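Local atomic coordinates of 2-polyprenyl-6-methoxyphenol hydroxylase-like FAD-dependent oxidoreductase (Streptomyces sp. NRRL 11266, PDB entry 6UI5), a protein that binds flavin-adenine dinucleotide and belongs to the FAD-dependent aromatic-ring hydroxylase family of oxidoreductases, with a Rossmann-type nucleotide-binding domain. Residues Q273-R278 against L323-H328; A304-W309 against L467-G472. All blocks are in the same frame, centred on the assembly; numbering follows the deposited sequence.

Contact 1: Q273-R278 against L323-H328; sequences QYRKGR and LLDSYH
His328 holds CG anti to its backbone N (chi1 172°), which carries the imidazole off helix 325-346 to meet Tyr274, while Arg275, also with CG anti to the backbone N and extended from CG to NE, reaches across to Asp325. At the imidazole, the backbone N-H of Tyr274 donates to His328 ND1 over 3.0 Å. The bond is nearly straight, 164° at the hydrogen, and the donor lies in the ring plane. Gln273 OE1 lies over one face of the same imidazole, toward its rim and 3.6 Å from His328 CE1, with the amide plane 18° from the ring. The edge of His328 also points at the phenol face of Tyr274 in an offset edge-to-face pair, centroids 5.8 Å apart, and His332, one turn further along the helix, meets both rings. Beside this group Tyr327 crosses Tyr274 at about a right angle. Tyr327 CE2 packs on Tyr274 CB at 3.5 Å, and the Tyr274 carbonyl O lies in plane at the edge of the Tyr327 ring. Both hydroxyls are bonded outside the two segments, Tyr274 OH to Asn270 OD1 and Tyr327 OH to the carbonyl O of Ile281. Arg275 NH1 forms a salt bridge with Asp325 OD1 at the guanidinium edge; the modelled separation is too short to be reliable. Leu324 CB covers one guanidinium face, 3.8 Å from Arg275 NH1. The amide donor leaves His328 ND1 as the acceptor, consistent with a neutral imidazole protonated on NE2. The loop 273-278 is thus held to 323-328 by one well-directed bond at His328, and by a charge pair at Asp325 whose exact length is doubtful.

Contact 2: A304-W309 against L467-G472; sequences AVNLGW and LLRPDG
Trp309 and Pro470 meet where helix 295-316 faces the type I beta turn Arg469-Gly472, which leaves strand 465-468. The turn is closed by Gly472 N donating to Arg469 O at 2.7 Å, and the closest alpha carbons pair Val305 with Asp471 and Trp309 with Pro470. The CB, CG and CD of Pro470 lie over one indole face in a CH-pi contact, the two side chains running at about a right angle: Pro470 CD sits 3.7 Å from the centroid of the six-membered ring of Trp309, 5° off the normal, and Pro470 CG touches Trp309 CE3 at 3.5 Å. With its CG between backbone N and carbonyl carbon (chi1 56°), Asp471 bends its carboxylate back to Arg469, which grips it side-on: NH2 meets the syn lone pair of OD2 at 2.5 Å and NE reaches OD1 at 3.3 Å. Trp309 NE1 adds a weak hydrogen bond to Asp471 OD2, 3.2 Å long, from an indole whose plane stands 78° from the carboxylate. Val305 CG1 packs on Asp471 CB at 3.6 Å. Glu330 of helix 325-346 pairs with Arg469 NH1 through OE1 and takes Asn306 ND2 on OE2, while Asn306 OD1 accepts from Lys310 NZ. Here a salt-bridged turn of the thioredoxin-like C-terminal family region docks on a helix of the FAD-binding part, consistent with an interdomain interface.

Overall arrangement
Contacts 1 and 2 lie 15 Å apart, centre to centre, and are linked by the successive helices 295-316 and 325-346. Tyr327 CE1 packs on Leu307 CB at 3.4 Å, and Leu323 CD1 meets Trp309 CH2 at 3.6 Å, so 323-328 lies between the loop 273-278 and the helix that receives the C-terminal turn. Trp494 of helix 484-495 touches Leu323 and Ser326 and also stacks on Arg469 by cation-pi, a second bridge between the two sites. Both contacts lie back from the bound flavin-adenine dinucleotide, with the Tyr327 side chain about 9 Å and the Val305 side chain about 13 Å from it.

Contact 1: Q273-R278 against L323-H328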
ATOM      1  N   GLN A 273     -14.919  15.247 -15.521  1.00 55.10           N
ATOM      2  CA  GLN A 273     -16.324  15.540 -15.267  1.00 58.20           C
ATOM      3  C   GLN A 273     -17.132  14.493 -16.022  1.00 62.67           C
ATOM      4  O   GLN A 273     -17.113  14.492 -17.257  1.00 71.81           O
ATOM      5  CB  GLN A 273     -16.692  16.958 -15.742  1.00 52.10           C
ATOM      6  CG  GLN A 273     -15.976  18.058 -15.005  1.00 65.81           C
ATOM      7  CD  GLN A 273     -16.293  18.038 -13.509  1.00 82.41           C
ATOM      8  OE1 GLN A 273     -17.402  17.677 -13.102  1.00 82.12           O
ATOM      9  NE2 GLN A 273     -15.312  18.408 -12.685  1.00 87.50           N
ATOM     10  N   TYR A 274     -17.833  13.592 -15.315  1.00 52.20           N
ATOM     11  CA  TYR A 274     -18.662  12.652 -16.062  1.00 50.02           C
ATOM     12  C   TYR A 274     -19.932  13.305 -16.567  1.00 55.30           C
ATOM     13  O   TYR A 274     -20.754  12.617 -17.189  1.00 48.71           O
ATOM     14  CB  TYR A 274     -19.065  11.416 -15.250  1.00 46.11           C
ATOM     15  CG  TYR A 274     -17.969  10.475 -14.793  1.00 46.69           C
ATOM     16  CD1 TYR A 274     -16.637  10.834 -14.848  1.00 45.35           C
ATOM     17  CD2 TYR A 274     -18.283   9.213 -14.297  1.00 44.41           C
ATOM     18  CE1 TYR A 274     -15.642   9.977 -14.411  1.00 45.92           C
ATOM     19  CE2 TYR A 274     -17.286   8.341 -13.851  1.00 43.71           C
ATOM     20  CZ  TYR A 274     -15.969   8.740 -13.902  1.00 47.12           C
ATOM     21  OH  TYR A 274     -14.962   7.905 -13.448  1.00 48.68           O
ATOM     22  N   ARG A 275     -20.111  14.601 -16.312  1.00 60.07           N
ATOM     23  CA  ARG A 275     -21.309  15.311 -16.739  1.00 67.99           C
ATOM     24  C   ARG A 275     -20.958  16.737 -17.137  1.00 65.96           C
ATOM     25  O   ARG A 275     -20.205  17.411 -16.434  1.00 72.64           O
ATOM     26  CB  ARG A 275     -22.355  15.351 -15.624  1.00 63.00           C
ATOM     27  CG  ARG A 275     -23.544  16.178 -16.015  1.00 63.36           C
ATOM     28  CD  ARG A 275     -24.270  16.818 -14.843  1.00 66.32           C
ATOM     29  NE  ARG A 275     -25.467  17.471 -15.365  1.00 70.47           N
ATOM     30  CZ  ARG A 275     -26.438  17.998 -14.629  1.00 78.57           C
ATOM     31  NH1 ARG A 275     -26.374  17.973 -13.301  1.00 81.16           N
ATOM     32  NH2 ARG A 275     -27.481  18.551 -15.231  1.00 80.50           N
ATOM     33  N   LYS A 276     -21.520  17.205 -18.254  1.00 60.34           N
ATOM     34  CA  LYS A 276     -21.441  18.610 -18.611  1.00 62.20           C
ATOM     35  C   LYS A 276     -22.835  19.069 -19.052  1.00 71.05           C
ATOM     36  O   LYS A 276     -23.068  19.346 -20.214  1.00 69.72           O
ATOM     37  CB  LYS A 276     -20.383  18.873 -19.689  1.00 67.54           C
ATOM     38  CG  LYS A 276     -20.245  20.356 -20.068  1.00 76.49           C
ATOM     39  CD  LYS A 276     -18.976  20.702 -20.875  1.00 82.86           C
ATOM     40  CE  LYS A 276     -17.723  20.019 -20.308  1.00 97.28           C
ATOM     41  NZ  LYS A 276     -17.116  20.510 -19.015  1.00 98.20           N
ATOM     42  N   GLY A 277     -23.770  19.129 -18.103  1.00 86.06           N
ATOM     43  CA  GLY A 277     -25.106  19.654 -18.325  1.00 86.90           C
ATOM     44  C   GLY A 277     -25.793  19.166 -19.585  1.00 98.01           C
ATOM     45  O   GLY A 277     -25.538  19.692 -20.669  1.00111.76           O
ATOM     46  N   ARG A 278     -26.671  18.178 -19.446  1.00 95.24           N
ATOM     47  CA  ARG A 278     -27.383  17.524 -20.550  1.00 82.90           C
ATOM     48  C   ARG A 278     -26.517  16.514 -21.293  1.00 73.25           C
ATOM     49  O   ARG A 278     -27.055  15.661 -22.007  1.00 71.72           O
ATOM     50  CB  ARG A 278     -27.960  18.530 -21.544  1.00 76.06           C
ATOM     51  CG  ARG A 278     -28.965  19.469 -20.969  1.00 79.63           C
ATOM     52  CD  ARG A 278     -30.356  19.090 -21.425  1.00 90.87           C
ATOM     53  NE  ARG A 278     -31.358  19.975 -20.841  1.00 97.59           N
ATOM     54  CZ  ARG A 278     -32.618  19.635 -20.599  1.00 94.32           C
ATOM     55  NH1 ARG A 278     -33.055  18.415 -20.880  1.00 92.25           N
ATOM     56  NH2 ARG A 278     -33.441  20.523 -20.063  1.00 94.58           N
ATOM     57  N   LEU A 323     -29.952  15.904  -7.926  1.00 58.42           N
ATOM     58  CA  LEU A 323     -29.846  14.452  -8.037  1.00 62.40           C
ATOM     59  C   LEU A 323     -28.941  14.027  -9.199  1.00 59.62           C
ATOM     60  O   LEU A 323     -28.098  13.132  -9.033  1.00 55.63           O
ATOM     61  CB  LEU A 323     -31.240  13.834  -8.168  1.00 63.68           C
ATOM     62  CG  LEU A 323     -31.292  12.353  -8.542  1.00 61.41           C
ATOM     63  CD1 LEU A 323     -30.849  11.482  -7.364  1.00 58.45           C
ATOM     64  CD2 LEU A 323     -32.690  11.980  -9.002  1.00 50.07           C
ATOM     65  N   LEU A 324     -29.065  14.660 -10.371  1.00 57.31           N
ATOM     66  CA  LEU A 324     -28.169  14.277 -11.466  1.00 57.72           C
ATOM     67  C   LEU A 324     -26.730  14.676 -11.188  1.00 65.35           C
ATOM     68  O   LEU A 324     -25.810  14.090 -11.779  1.00 81.49           O
ATOM     69  CB  LEU A 324     -28.617  14.887 -12.792  1.00 54.10           C
ATOM     70  CG  LEU A 324     -29.893  14.300 -13.408  1.00 53.29           C
ATOM     71  CD1 LEU A 324     -30.492  15.291 -14.419  1.00 55.49           C
ATOM     72  CD2 LEU A 324     -29.647  12.919 -14.047  1.00 52.96           C
ATOM     73  N   ASP A 325     -26.502  15.656 -10.308  1.00 51.41           N
ATOM     74  CA  ASP A 325     -25.121  15.999 -10.006  1.00 50.47           C
ATOM     75  C   ASP A 325     -24.471  14.940  -9.141  1.00 52.94           C
ATOM     76  O   ASP A 325     -23.239  14.923  -9.016  1.00 44.73           O
ATOM     77  CB  ASP A 325     -25.041  17.377  -9.348  1.00 66.04           C
ATOM     78  CG  ASP A 325     -25.201  18.519 -10.354  1.00 88.97           C
ATOM     79  OD1 ASP A 325     -24.775  18.383 -11.529  1.00 95.07           O
ATOM     80  OD2 ASP A 325     -25.760  19.564  -9.967  1.00 98.47           O
ATOM     81  N   SER A 326     -25.273  14.066  -8.528  1.00 59.08           N
ATOM     82  CA  SER A 326     -24.718  12.974  -7.748  1.00 56.44           C
ATOM     83  C   SER A 326     -24.209  11.863  -8.646  1.00 63.99           C
ATOM     84  O   SER A 326     -23.435  11.012  -8.182  1.00 58.91           O
ATOM     85  CB  SER A 326     -25.751  12.414  -6.768  1.00 49.94           C
ATOM     86  OG  SER A 326     -26.682  11.555  -7.417  1.00 56.99           O
ATOM     87  N   TYR A 327     -24.626  11.851  -9.917  1.00 60.07           N
ATOM     88  CA  TYR A 327     -23.999  10.935 -10.864  1.00 53.54           C
ATOM     89  C   TYR A 327     -22.488  11.134 -10.858  1.00 50.20           C
ATOM     90  O   TYR A 327     -21.733  10.216 -10.507  1.00 48.11           O
ATOM     91  CB  TYR A 327     -24.571  11.125 -12.258  1.00 59.55           C
ATOM     92  CG  TYR A 327     -23.834  10.313 -13.293  1.00 58.51           C
ATOM     93  CD1 TYR A 327     -23.953   8.932 -13.323  1.00 59.36           C
ATOM     94  CD2 TYR A 327     -23.013  10.927 -14.235  1.00 51.20           C
ATOM     95  CE1 TYR A 327     -23.283   8.182 -14.248  1.00 60.48           C
ATOM     96  CE2 TYR A 327     -22.348  10.183 -15.179  1.00 48.56           C
ATOM     97  CZ  TYR A 327     -22.485   8.813 -15.175  1.00 51.88           C
ATOM     98  OH  TYR A 327     -21.821   8.046 -16.089  1.00 41.89           O
ATOM     99  N   HIS A 328     -22.022  12.354 -11.181  1.00 38.98           N
ATOM    100  CA  HIS A 328     -20.579  12.579 -11.158  1.00 49.58           C
ATOM    101  C   HIS A 328     -19.977  12.258  -9.789  1.00 58.35           C
ATOM    102  O   HIS A 328     -18.941  11.584  -9.695  1.00 57.12           O
ATOM    103  CB  HIS A 328     -20.208  14.011 -11.536  1.00 50.27           C
ATOM    104  CG  HIS A 328     -18.746  14.290 -11.327  1.00 60.89           C
ATOM    105  ND1 HIS A 328     -17.799  14.076 -12.312  1.00 62.04           N
ATOM    106  CD2 HIS A 328     -18.056  14.667 -10.218  1.00 52.35           C
ATOM    107  CE1 HIS A 328     -16.597  14.361 -11.831  1.00 67.84           C
ATOM    108  NE2 HIS A 328     -16.724  14.719 -10.562  1.00 58.68           N
TER

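Contact 2: A304-W309 against L467-G472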
ATOM      1  N   ALA A 304     -24.195   2.821 -15.522  1.00 42.19           N
ATOM      2  CA  ALA A 304     -25.524   2.943 -16.106  1.00 45.92           C
ATOM      3  C   ALA A 304     -26.601   2.756 -15.054  1.00 44.82           C
ATOM      4  O   ALA A 304     -27.649   3.422 -15.094  1.00 54.87           O
ATOM      5  CB  ALA A 304     -25.707   1.916 -17.237  1.00 42.55           C
ATOM      6  N   VAL A 305     -26.388   1.820 -14.131  1.00 39.48           N
ATOM      7  CA  VAL A 305     -27.388   1.601 -13.096  1.00 52.55           C
ATOM      8  C   VAL A 305     -27.525   2.853 -12.241  1.00 53.82           C
ATOM      9  O   VAL A 305     -28.639   3.290 -11.937  1.00 52.78           O
ATOM     10  CB  VAL A 305     -27.028   0.344 -12.288  1.00 52.16           C
ATOM     11  CG1 VAL A 305     -27.939   0.174 -11.086  1.00 44.81           C
ATOM     12  CG2 VAL A 305     -27.129  -0.892 -13.214  1.00 41.66           C
ATOM     13  N   ASN A 306     -26.401   3.514 -11.944  1.00 48.55           N
ATOM     14  CA  ASN A 306     -26.457   4.783 -11.227  1.00 48.74           C
ATOM     15  C   ASN A 306     -27.205   5.847 -12.023  1.00 55.08           C
ATOM     16  O   ASN A 306     -28.075   6.532 -11.485  1.00 50.01           O
ATOM     17  CB  ASN A 306     -25.052   5.265 -10.901  1.00 43.04           C
ATOM     18  CG  ASN A 306     -25.069   6.476  -9.978  1.00 52.16           C
ATOM     19  OD1 ASN A 306     -25.465   7.567 -10.384  1.00 52.84           O
ATOM     20  ND2 ASN A 306     -24.669   6.281  -8.719  1.00 41.20           N
ATOM     21  N   LEU A 307     -26.889   6.000 -13.318  1.00 56.02           N
ATOM     22  CA  LEU A 307     -27.422   7.150 -14.052  1.00 44.31           C
ATOM     23  C   LEU A 307     -28.829   6.911 -14.589  1.00 46.55           C
ATOM     24  O   LEU A 307     -29.641   7.845 -14.624  1.00 56.02           O
ATOM     25  CB  LEU A 307     -26.492   7.530 -15.196  1.00 56.38           C
ATOM     26  CG  LEU A 307     -27.041   8.616 -16.101  1.00 62.71           C
ATOM     27  CD1 LEU A 307     -27.194   9.870 -15.292  1.00 63.75           C
ATOM     28  CD2 LEU A 307     -26.124   8.844 -17.303  1.00 65.06           C
ATOM     29  N   GLY A 308     -29.144   5.693 -15.019  1.00 42.17           N
ATOM     30  CA  GLY A 308     -30.525   5.404 -15.345  1.00 49.54           C
ATOM     31  C   GLY A 308     -31.324   5.234 -14.066  1.00 73.20           C
ATOM     32  O   GLY A 308     -31.034   4.337 -13.248  1.00 66.86           O
ATOM     33  N   TRP A 309     -32.307   6.128 -13.902  1.00 73.81           N
ATOM     34  CA  TRP A 309     -33.234   6.307 -12.774  1.00 56.23           C
ATOM     35  C   TRP A 309     -33.107   7.771 -12.368  1.00 47.05           C
ATOM     36  O   TRP A 309     -34.114   8.490 -12.325  1.00 41.29           O
ATOM     37  CB  TRP A 309     -33.047   5.318 -11.598  1.00 44.31           C
ATOM     38  CG  TRP A 309     -32.062   5.662 -10.425  1.00 42.74           C
ATOM     39  CD1 TRP A 309     -30.828   5.123 -10.211  1.00 46.09           C
ATOM     40  CD2 TRP A 309     -32.292   6.565  -9.326  1.00 38.22           C
ATOM     41  NE1 TRP A 309     -30.248   5.658  -9.073  1.00 48.33           N
ATOM     42  CE2 TRP A 309     -31.132   6.540  -8.508  1.00 49.25           C
ATOM     43  CE3 TRP A 309     -33.362   7.390  -8.954  1.00 45.45           C
ATOM     44  CZ2 TRP A 309     -31.011   7.318  -7.342  1.00 47.58           C
ATOM     45  CZ3 TRP A 309     -33.244   8.161  -7.783  1.00 50.79           C
ATOM     46  CH2 TRP A 309     -32.075   8.111  -6.996  1.00 42.93           C
ATOM     47  N   LEU A 467     -34.254   1.228   3.440  1.00 39.32           N
ATOM     48  CA  LEU A 467     -34.726   1.908   2.242  1.00 49.19           C
ATOM     49  C   LEU A 467     -33.673   1.786   1.145  1.00 49.37           C
ATOM     50  O   LEU A 467     -32.505   2.140   1.358  1.00 43.44           O
ATOM     51  CB  LEU A 467     -35.034   3.368   2.533  1.00 36.98           C
ATOM     52  CG  LEU A 467     -35.443   4.260   1.367  1.00 39.57           C
ATOM     53  CD1 LEU A 467     -36.911   4.020   0.902  1.00 40.67           C
ATOM     54  CD2 LEU A 467     -35.181   5.746   1.749  1.00 39.44           C
ATOM     55  N   LEU A 468     -34.071   1.255  -0.011  1.00 39.08           N
ATOM     56  CA  LEU A 468     -33.142   1.081  -1.128  1.00 38.43           C
ATOM     57  C   LEU A 468     -33.476   2.084  -2.211  1.00 33.54           C
ATOM     58  O   LEU A 468     -34.645   2.225  -2.599  1.00 39.10           O
ATOM     59  CB  LEU A 468     -33.206  -0.329  -1.706  1.00 41.64           C
ATOM     60  CG  LEU A 468     -33.117  -1.454  -0.683  1.00 45.65           C
ATOM     61  CD1 LEU A 468     -33.424  -2.808  -1.371  1.00 52.29           C
ATOM     62  CD2 LEU A 468     -31.755  -1.469   0.018  1.00 36.74           C
ATOM     63  N   ARG A 469     -32.463   2.800  -2.666  1.00 40.80           N
ATOM     64  CA  ARG A 469     -32.603   3.576  -3.887  1.00 53.61           C
ATOM     65  C   ARG A 469     -32.740   2.675  -5.117  1.00 38.45           C
ATOM     66  O   ARG A 469     -32.383   1.491  -5.085  1.00 37.99           O
ATOM     67  CB  ARG A 469     -31.415   4.510  -4.069  1.00 55.37           C
ATOM     68  CG  ARG A 469     -30.889   5.129  -2.765  1.00 44.86           C
ATOM     69  CD  ARG A 469     -29.919   6.220  -3.133  1.00 52.87           C
ATOM     70  NE  ARG A 469     -29.035   5.809  -4.249  1.00 63.29           N
ATOM     71  CZ  ARG A 469     -27.927   6.447  -4.618  1.00 59.22           C
ATOM     72  NH1 ARG A 469     -27.533   7.574  -3.990  1.00 48.17           N
ATOM     73  NH2 ARG A 469     -27.210   5.972  -5.631  1.00 56.79           N
ATOM     74  N   PRO A 470     -33.298   3.213  -6.207  1.00 42.68           N
ATOM     75  CA  PRO A 470     -33.559   2.372  -7.384  1.00 47.06           C
ATOM     76  C   PRO A 470     -32.334   1.637  -7.911  1.00 48.99           C
ATOM     77  O   PRO A 470     -32.495   0.624  -8.596  1.00 54.29           O
ATOM     78  CB  PRO A 470     -34.109   3.365  -8.417  1.00 52.68           C
ATOM     79  CG  PRO A 470     -34.739   4.443  -7.599  1.00 55.93           C
ATOM     80  CD  PRO A 470     -33.854   4.575  -6.377  1.00 52.81           C
ATOM     81  N   ASP A 471     -31.124   2.093  -7.601  1.00 35.61           N
ATOM     82  CA  ASP A 471     -29.933   1.366  -7.980  1.00 38.27           C
ATOM     83  C   ASP A 471     -29.475   0.365  -6.917  1.00 41.80           C
ATOM     84  O   ASP A 471     -28.336  -0.102  -6.969  1.00 53.15           O
ATOM     85  CB  ASP A 471     -28.820   2.353  -8.320  1.00 45.72           C
ATOM     86  CG  ASP A 471     -28.523   3.317  -7.194  1.00 49.52           C
ATOM     87  OD1 ASP A 471     -28.978   3.078  -6.059  1.00 56.54           O
ATOM     88  OD2 ASP A 471     -27.786   4.301  -7.443  1.00 55.50           O
ATOM     89  N   GLY A 472     -30.333   0.031  -5.958  1.00 50.10           N
ATOM     90  CA  GLY A 472     -30.016  -0.945  -4.930  1.00 59.15           C
ATOM     91  C   GLY A 472     -29.288  -0.428  -3.699  1.00 54.26           C
ATOM     92  O   GLY A 472     -29.061  -1.214  -2.761  1.00 47.82           O
TER